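Local coordinates for periplasmic solute binding protein (Candidatus Liberibacter asiaticus str. psy62, PDB 5ZHA) that binds manganese and zinc ions in the periplasm and probably delivers them to a membrane transporter for uptake, at residues V169-C174 with Y188-N193. The protein carries 1 engineered substitution. Residues are numbered along the deposited sequence; the frame is centred on the assembly and turned at random.
With MN (manganese (II) ion), chain B; ACT (acetate ion), chain M.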
loop_
_atom_site.group_PDB
_atom_site.type_symbol
_atom_site.label_atom_id
_atom_site.label_comp_id
_atom_site.label_asym_id
_atom_site.label_seq_id
_atom_site.Cartn_x
_atom_site.Cartn_y
_atom_site.Cartn_z
ATOM N N VAL A 169 2.693 7.751 -13.714
ATOM C CA VAL A 169 1.787 7.019 -14.644
ATOM C C VAL A 169 1.945 5.528 -14.500
ATOM O O VAL A 169 3.047 4.978 -14.689
ATOM C CB VAL A 169 2.000 7.428 -16.125
ATOM C CG1 VAL A 169 0.952 6.750 -17.026
ATOM C CG2 VAL A 169 1.950 8.954 -16.235
ATOM N N THR A 170 0.849 4.864 -14.161
ATOM C CA THR A 170 0.948 3.463 -13.788
ATOM C C THR A 170 -0.231 2.717 -14.447
ATOM O O THR A 170 -1.048 3.342 -15.120
ATOM C CB THR A 170 0.881 3.285 -12.257
ATOM O OG1 THR A 170 -0.325 3.892 -11.805
ATOM C CG2 THR A 170 2.086 3.986 -11.553
ATOM N N SER A 171 -0.334 1.411 -14.203
ATOM C CA SER A 171 -1.441 0.658 -14.771
ATOM C C SER A 171 -2.641 0.761 -13.815
ATOM O O SER A 171 -3.659 1.351 -14.178
ATOM C CB SER A 171 -0.999 -0.787 -14.975
ATOM O OG SER A 171 0.091 -0.774 -15.874
ATOM N N GLU A 172 -2.516 0.196 -12.614
ATOM C CA GLU A 172 -3.512 0.373 -11.530
ATOM C C GLU A 172 -3.303 1.772 -10.944
ATOM O O GLU A 172 -2.150 2.252 -10.957
ATOM C CB GLU A 172 -3.328 -0.688 -10.428
ATOM C CG GLU A 172 -4.514 -0.738 -9.426
ATOM C CD GLU A 172 -4.216 -1.503 -8.170
ATOM O OE1 GLU A 172 -3.442 -1.032 -7.358
ATOM O OE2 GLU A 172 -4.784 -2.572 -7.919
ATOM N N GLY A 173 -4.359 2.415 -10.424
ATOM C CA GLY A 173 -4.210 3.767 -9.761
ATOM C C GLY A 173 -3.624 3.584 -8.363
ATOM O O GLY A 173 -4.227 3.991 -7.339
ATOM N N CYS A 174 -2.427 2.997 -8.311
ATOM C CA CYS A 174 -1.818 2.607 -7.055
ATOM C C CYS A 174 -1.007 3.761 -6.434
ATOM O O CYS A 174 -0.590 3.611 -5.282
ATOM C CB CYS A 174 -0.880 1.367 -7.254
ATOM S SG CYS A 174 0.331 1.660 -8.578
ATOM N N TYR A 188 -3.495 6.747 -14.871
ATOM C CA TYR A 188 -3.505 5.289 -14.749
ATOM C C TYR A 188 -4.582 4.719 -15.625
ATOM O O TYR A 188 -5.391 5.483 -16.175
ATOM C CB TYR A 188 -3.687 4.813 -13.280
ATOM C CG TYR A 188 -4.827 5.485 -12.534
ATOM C CD1 TYR A 188 -6.143 4.983 -12.627
ATOM C CD2 TYR A 188 -4.585 6.635 -11.725
ATOM C CE1 TYR A 188 -7.187 5.603 -11.958
ATOM C CE2 TYR A 188 -5.635 7.249 -11.047
ATOM C CZ TYR A 188 -6.912 6.734 -11.174
ATOM O OH TYR A 188 -7.930 7.348 -10.496
ATOM N N LEU A 189 -4.598 3.394 -15.749
ATOM C CA LEU A 189 -5.478 2.695 -16.724
ATOM C C LEU A 189 -6.753 2.160 -16.062
ATOM O O LEU A 189 -7.803 2.038 -16.711
ATOM C CB LEU A 189 -4.696 1.573 -17.433
ATOM C CG LEU A 189 -3.333 1.965 -18.053
ATOM C CD1 LEU A 189 -2.643 0.830 -18.810
ATOM C CD2 LEU A 189 -3.510 3.141 -19.004
ATOM N N TRP A 190 -6.674 1.840 -14.772
ATOM C CA TRP A 190 -7.855 1.410 -13.985
ATOM C C TRP A 190 -7.574 1.630 -12.486
ATOM O O TRP A 190 -6.419 1.462 -12.051
ATOM C CB TRP A 190 -8.167 -0.068 -14.254
ATOM C CG TRP A 190 -7.024 -0.996 -13.960
ATOM C CD1 TRP A 190 -6.704 -1.539 -12.734
ATOM C CD2 TRP A 190 -6.041 -1.508 -14.895
ATOM N NE1 TRP A 190 -5.596 -2.345 -12.849
ATOM C CE2 TRP A 190 -5.159 -2.347 -14.148
ATOM C CE3 TRP A 190 -5.839 -1.372 -16.293
ATOM C CZ2 TRP A 190 -4.077 -3.036 -14.737
ATOM C CZ3 TRP A 190 -4.714 -2.049 -16.885
ATOM C CH2 TRP A 190 -3.874 -2.869 -16.111
ATOM N N PRO A 191 -8.621 1.974 -11.699
ATOM C CA PRO A 191 -8.343 2.372 -10.309
ATOM C C PRO A 191 -7.852 1.226 -9.422
ATOM O O PRO A 191 -6.906 1.431 -8.668
ATOM C CB PRO A 191 -9.675 2.930 -9.798
ATOM C CG PRO A 191 -10.597 3.023 -10.985
ATOM C CD PRO A 191 -10.022 2.254 -12.129
ATOM N N ILE A 192 -8.486 0.046 -9.515
ATOM C CA ILE A 192 -8.218 -1.092 -8.638
ATOM C C ILE A 192 -8.114 -2.362 -9.475
ATOM O O ILE A 192 -8.962 -2.623 -10.338
ATOM C CB ILE A 192 -9.343 -1.251 -7.586
ATOM C CG1 ILE A 192 -9.414 0.015 -6.722
ATOM C CG2 ILE A 192 -9.109 -2.487 -6.706
ATOM C CD1 ILE A 192 -10.591 0.017 -5.741
ATOM N N ASN A 193 -7.069 -3.152 -9.227
ATOM C CA ASN A 193 -6.960 -4.448 -9.847
ATOM C C ASN A 193 -8.201 -5.162 -9.314
ATOM O O ASN A 193 -8.314 -6.294 -9.591
ATOM C CB ASN A 193 -5.689 -5.215 -9.412
ATOM C CG ASN A 193 -4.379 -4.525 -9.833
ATOM O OD1 ASN A 193 -4.308 -3.823 -10.844
ATOM N ND2 ASN A 193 -3.319 -4.747 -9.038
HETATM MN MN MN B . -4.022 -2.503 -5.665
HETATM C C ACT M . -6.785 8.844 -14.497
HETATM O O ACT M . -5.974 8.276 -15.207
HETATM O OXT ACT M . -8.001 8.677 -14.690
HETATM C CH3 ACT M . -6.341 10.085 -13.771
#
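With CG swung anti to the backbone N (chi1 -168°) and the chain extended, Glu172 passes above the pyrrole side of the Trp190 indole, CA over the face, and on toward Asn193, presenting its carboxylate to the manganese ion. OE1 and OE2 of Glu172 bind the metal, at 2.3 and 2.4 Å; His39, His106 and Asp247 supply the remaining protein ligands. Asn193 N also appears to donate to Glu172 OE2, an oxygen less surely placed. One Trp190 indole face lies under the Ser171-Glu172 peptide, and its NE1 gives an almost straight bond (175°) to Asn193 OD1, 2.8 Å away in the ring plane, which, with a second bond to that oxygen from Asn224, would fix the amide's rotation. These loops follow parallel strands 167-169 and 185-187, placing the metal ligand at their C-terminal ends in this family 9 bacterial solute-binding protein. Ser171 O is gripped by two amides, Leu189 N (2.7 Å) and Trp190 N (3.1 Å). Gly173, the centre of an inverse gamma turn, donates its N to Trp190 O (2.8 Å). Gly173 CA sits 3.6 Å from the Tyr188 ring centroid in a CH-pi contact; an acetate, probably from the crystallisation liquor, lies over the opposite face.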